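Local coordinates for protein 3-oxo-tetronate kinase (Salmonella typhimurium, PDB 3DQQ) that probably catalyses the ATP-dependent phosphorylation of 3-oxo-tetronate to 3-oxo-tetronate 4-phosphate, at residues V338-A350 with G362-I374. Numbering follows the deposited sequence.
Sequences VEALFSLLAARLA and GETSGVVTQSLGI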
loop_
_atom_site.group_PDB
_atom_site.type_symbol
_atom_site.label_atom_id
_atom_site.label_comp_id
_atom_site.label_asym_id
_atom_site.label_seq_id
_atom_site.Cartn_x
_atom_site.Cartn_y
_atom_site.Cartn_z
ATOM N N VAL A 338 7.806 15.690 4.366
ATOM C CA VAL A 338 8.924 14.885 4.798
ATOM C C VAL A 338 10.015 14.817 3.704
ATOM O O VAL A 338 11.185 15.025 4.006
ATOM C CB VAL A 338 8.465 13.473 5.219
ATOM C CG1 VAL A 338 9.652 12.554 5.411
ATOM C CG2 VAL A 338 7.674 13.565 6.493
ATOM N N GLU A 339 9.674 14.570 2.445
ATOM C CA GLU A 339 10.727 14.613 1.422
ATOM C C GLU A 339 11.404 15.988 1.358
ATOM O O GLU A 339 12.592 16.074 1.270
ATOM C CB GLU A 339 10.211 14.203 0.035
ATOM C CG GLU A 339 9.688 12.730 -0.070
ATOM C CD GLU A 339 10.632 11.663 0.579
ATOM O OE1 GLU A 339 11.683 11.320 0.007
ATOM O OE2 GLU A 339 10.337 11.135 1.671
ATOM N N ALA A 340 10.662 17.068 1.454
ATOM C CA ALA A 340 11.265 18.378 1.493
ATOM C C ALA A 340 12.244 18.481 2.656
ATOM O O ALA A 340 13.289 19.132 2.534
ATOM C CB ALA A 340 10.191 19.457 1.591
ATOM N N LEU A 341 11.921 17.862 3.792
ATOM C CA LEU A 341 12.823 17.925 4.943
ATOM C C LEU A 341 14.118 17.190 4.615
ATOM O O LEU A 341 15.207 17.761 4.799
ATOM C CB LEU A 341 12.221 17.345 6.218
ATOM C CG LEU A 341 13.225 17.216 7.370
ATOM C CD1 LEU A 341 13.287 18.489 8.223
ATOM C CD2 LEU A 341 12.917 16.004 8.188
ATOM N N PHE A 342 13.998 15.947 4.141
ATOM C CA PHE A 342 15.173 15.148 3.789
ATOM C C PHE A 342 16.093 15.867 2.804
ATOM O O PHE A 342 17.334 15.764 2.846
ATOM C CB PHE A 342 14.758 13.803 3.197
ATOM C CG PHE A 342 14.493 12.754 4.226
ATOM C CD1 PHE A 342 15.460 12.401 5.137
ATOM C CD2 PHE A 342 13.282 12.108 4.287
ATOM C CE1 PHE A 342 15.221 11.418 6.097
ATOM C CE2 PHE A 342 13.043 11.116 5.254
ATOM C CZ PHE A 342 14.024 10.783 6.155
ATOM N N SER A 343 15.471 16.606 1.909
ATOM C CA SER A 343 16.219 17.401 0.964
ATOM C C SER A 343 17.168 18.384 1.651
ATOM O O SER A 343 18.363 18.371 1.377
ATOM C CB SER A 343 15.259 18.163 0.084
ATOM O OG SER A 343 16.012 18.885 -0.820
ATOM N N LEU A 344 16.624 19.224 2.530
ATOM C CA LEU A 344 17.420 20.161 3.283
ATOM C C LEU A 344 18.441 19.482 4.213
ATOM O O LEU A 344 19.548 19.999 4.459
ATOM C CB LEU A 344 16.518 21.013 4.143
ATOM C CG LEU A 344 15.545 21.932 3.429
ATOM C CD1 LEU A 344 14.357 22.256 4.360
ATOM C CD2 LEU A 344 16.285 23.184 2.961
ATOM N N LEU A 345 18.052 18.335 4.746
ATOM C CA LEU A 345 18.833 17.656 5.760
ATOM C C LEU A 345 20.111 17.114 5.105
ATOM O O LEU A 345 21.226 17.264 5.651
ATOM C CB LEU A 345 17.994 16.542 6.383
ATOM C CG LEU A 345 18.644 15.649 7.416
ATOM C CD1 LEU A 345 19.395 16.465 8.430
ATOM C CD2 LEU A 345 17.588 14.785 8.083
ATOM N N ALA A 346 19.947 16.540 3.909
ATOM C CA ALA A 346 21.059 15.915 3.197
ATOM C C ALA A 346 22.096 16.949 2.873
ATOM O O ALA A 346 23.266 16.744 3.124
ATOM C CB ALA A 346 20.580 15.219 1.920
ATOM N N ALA A 347 21.671 18.083 2.329
ATOM C CA ALA A 347 22.650 19.149 2.013
ATOM C C ALA A 347 23.453 19.513 3.263
ATOM O O ALA A 347 24.679 19.513 3.236
ATOM C CB ALA A 347 21.979 20.382 1.413
ATOM N N ARG A 348 22.774 19.755 4.371
ATOM C CA ARG A 348 23.479 20.158 5.593
ATOM C C ARG A 348 24.422 19.104 6.150
ATOM O O ARG A 348 25.506 19.433 6.610
ATOM C CB ARG A 348 22.484 20.598 6.667
ATOM C CG ARG A 348 21.832 21.929 6.306
ATOM C CD ARG A 348 20.701 22.225 7.220
ATOM N NE ARG A 348 20.411 23.661 7.334
ATOM C CZ ARG A 348 21.203 24.568 7.931
ATOM N NH1 ARG A 348 22.377 24.229 8.490
ATOM N NH2 ARG A 348 20.809 25.836 7.985
ATOM N N LEU A 349 24.017 17.841 6.082
ATOM C CA LEU A 349 24.873 16.740 6.513
ATOM C C LEU A 349 26.152 16.715 5.669
ATOM O O LEU A 349 27.271 16.611 6.207
ATOM C CB LEU A 349 24.107 15.411 6.446
ATOM C CG LEU A 349 23.040 15.247 7.532
ATOM C CD1 LEU A 349 22.154 14.042 7.288
ATOM C CD2 LEU A 349 23.729 15.140 8.890
ATOM N N ALA A 350 25.988 16.868 4.361
ATOM C CA ALA A 350 27.150 16.994 3.476
ATOM C C ALA A 350 28.022 18.165 3.882
ATOM O O ALA A 350 29.203 17.949 4.085
ATOM C CB ALA A 350 26.763 17.102 1.985
ATOM N N GLY A 362 12.835 4.930 -2.828
ATOM C CA GLY A 362 13.100 5.467 -4.166
ATOM C C GLY A 362 12.915 6.987 -4.276
ATOM O O GLY A 362 13.756 7.671 -4.880
ATOM N N GLU A 363 11.826 7.534 -3.723
ATOM C CA GLU A 363 11.677 8.980 -3.759
ATOM C C GLU A 363 12.790 9.618 -2.925
ATOM O O GLU A 363 13.443 10.548 -3.375
ATOM C CB GLU A 363 10.301 9.447 -3.285
ATOM C CG GLU A 363 9.184 9.345 -4.375
ATOM C CD GLU A 363 9.497 10.101 -5.726
ATOM O OE1 GLU A 363 9.322 9.483 -6.847
ATOM O OE2 GLU A 363 9.916 11.306 -5.647
ATOM N N THR A 364 13.025 9.081 -1.738
ATOM C CA THR A 364 13.995 9.643 -0.851
ATOM C C THR A 364 15.387 9.621 -1.471
ATOM O O THR A 364 16.127 10.636 -1.375
ATOM C CB THR A 364 13.976 8.929 0.501
ATOM O OG1 THR A 364 12.616 8.801 0.913
ATOM C CG2 THR A 364 14.765 9.719 1.565
ATOM N N SER A 365 15.724 8.509 -2.136
ATOM C CA SER A 365 16.996 8.422 -2.868
ATOM C C SER A 365 17.083 9.505 -3.915
ATOM O O SER A 365 18.100 10.166 -4.070
ATOM C CB SER A 365 17.183 7.053 -3.519
ATOM O OG SER A 365 17.151 6.000 -2.536
ATOM N N GLY A 366 15.993 9.715 -4.620
ATOM C CA GLY A 366 15.933 10.785 -5.572
ATOM C C GLY A 366 16.200 12.139 -4.976
ATOM O O GLY A 366 17.029 12.891 -5.496
ATOM N N VAL A 367 15.519 12.462 -3.875
ATOM C CA VAL A 367 15.639 13.795 -3.343
ATOM C C VAL A 367 17.012 14.013 -2.722
ATOM O O VAL A 367 17.531 15.130 -2.789
ATOM C CB VAL A 367 14.502 14.221 -2.338
ATOM C CG1 VAL A 367 13.153 13.635 -2.691
ATOM C CG2 VAL A 367 14.891 13.929 -0.922
ATOM N N VAL A 368 17.593 12.969 -2.138
ATOM C CA VAL A 368 18.915 13.090 -1.526
ATOM C C VAL A 368 19.982 13.321 -2.585
ATOM O O VAL A 368 20.888 14.140 -2.410
ATOM C CB VAL A 368 19.299 11.849 -0.697
ATOM C CG1 VAL A 368 20.789 11.809 -0.453
ATOM C CG2 VAL A 368 18.570 11.856 0.624
ATOM N N THR A 369 19.865 12.594 -3.681
ATOM C CA THR A 369 20.785 12.721 -4.767
ATOM C C THR A 369 20.665 14.077 -5.391
ATOM O O THR A 369 21.651 14.716 -5.669
ATOM C CB THR A 369 20.521 11.641 -5.808
ATOM O OG1 THR A 369 21.233 10.476 -5.412
ATOM C CG2 THR A 369 21.060 12.029 -7.153
ATOM N N GLN A 370 19.448 14.520 -5.633
ATOM C CA GLN A 370 19.285 15.806 -6.258
ATOM C C GLN A 370 19.740 16.899 -5.316
ATOM O O GLN A 370 20.301 17.867 -5.755
ATOM C CB GLN A 370 17.858 16.050 -6.712
ATOM C CG GLN A 370 17.669 17.461 -7.366
ATOM C CD GLN A 370 16.151 17.817 -7.765
ATOM O OE1 GLN A 370 15.216 16.938 -7.763
ATOM N NE2 GLN A 370 15.923 19.136 -8.105
ATOM N N SER A 371 19.540 16.724 -4.016
ATOM C CA SER A 371 19.952 17.709 -3.046
ATOM C C SER A 371 21.452 17.879 -2.973
ATOM O O SER A 371 21.934 18.963 -2.800
ATOM C CB SER A 371 19.441 17.320 -1.679
ATOM O OG SER A 371 19.928 18.231 -0.714
ATOM N N LEU A 372 22.209 16.812 -3.073
ATOM C CA LEU A 372 23.652 16.940 -3.071
ATOM C C LEU A 372 24.164 17.318 -4.480
ATOM O O LEU A 372 25.361 17.506 -4.709
ATOM C CB LEU A 372 24.265 15.636 -2.599
ATOM C CG LEU A 372 23.788 15.171 -1.227
ATOM C CD1 LEU A 372 24.197 13.737 -0.965
ATOM C CD2 LEU A 372 24.317 16.097 -0.153
ATOM N N GLY A 373 23.248 17.424 -5.443
ATOM C CA GLY A 373 23.608 17.806 -6.805
ATOM C C GLY A 373 24.438 16.774 -7.507
ATOM O O GLY A 373 25.267 17.122 -8.301
ATOM N N ILE A 374 24.212 15.506 -7.193
ATOM C CA ILE A 374 24.903 14.411 -7.838
ATOM C C ILE A 374 24.190 14.025 -9.097
ATOM O O ILE A 374 23.006 13.861 -9.106
ATOM C CB ILE A 374 24.975 13.223 -6.931
ATOM C CG1 ILE A 374 25.914 13.555 -5.767
ATOM C CG2 ILE A 374 25.414 12.009 -7.711
ATOM C CD1 ILE A 374 25.732 12.668 -4.614
#
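Two neighbouring helices of the nucleotide-binding C-terminal domain meet here, Glu339 on Thr364 and Ser343 on Ser371. Their segments run in the same general direction, 41° apart, with the axes 8.4 Å apart at closest approach. Thr364 OG1 donates to Glu339 OE1 over 2.8 Å, arriving on the syn side of the carboxylate, 19° out of its plane. Glu339 gets there by folding its chain at chi2, which brings the carboxylate down onto the first turn of helix 362-371. The other branch of Thr364, CG2, sits over a face of the Phe342 ring in a CH-pi contact, 4.2 Å from the centroid. Val367 fills the middle, its CG2 against Phe342 CB and the backbone of Ser343. Farther on, Ser371 OG is swung anti to its own N (chi1 176°) and donates to Ser343 O at 2.6 Å, giving that carbonyl a partner beyond its weak helical bond from Ala347 N. Leu372 CD2 then packs on Ala350 CB, just before Gly373 closes helix 362-371 in a Schellman motif. Phe342 and Val368 both touch Leu256, so both helices lie against strand 253-257, with Gly362, Glu363 and Thr364 forming part of the probable ATP site.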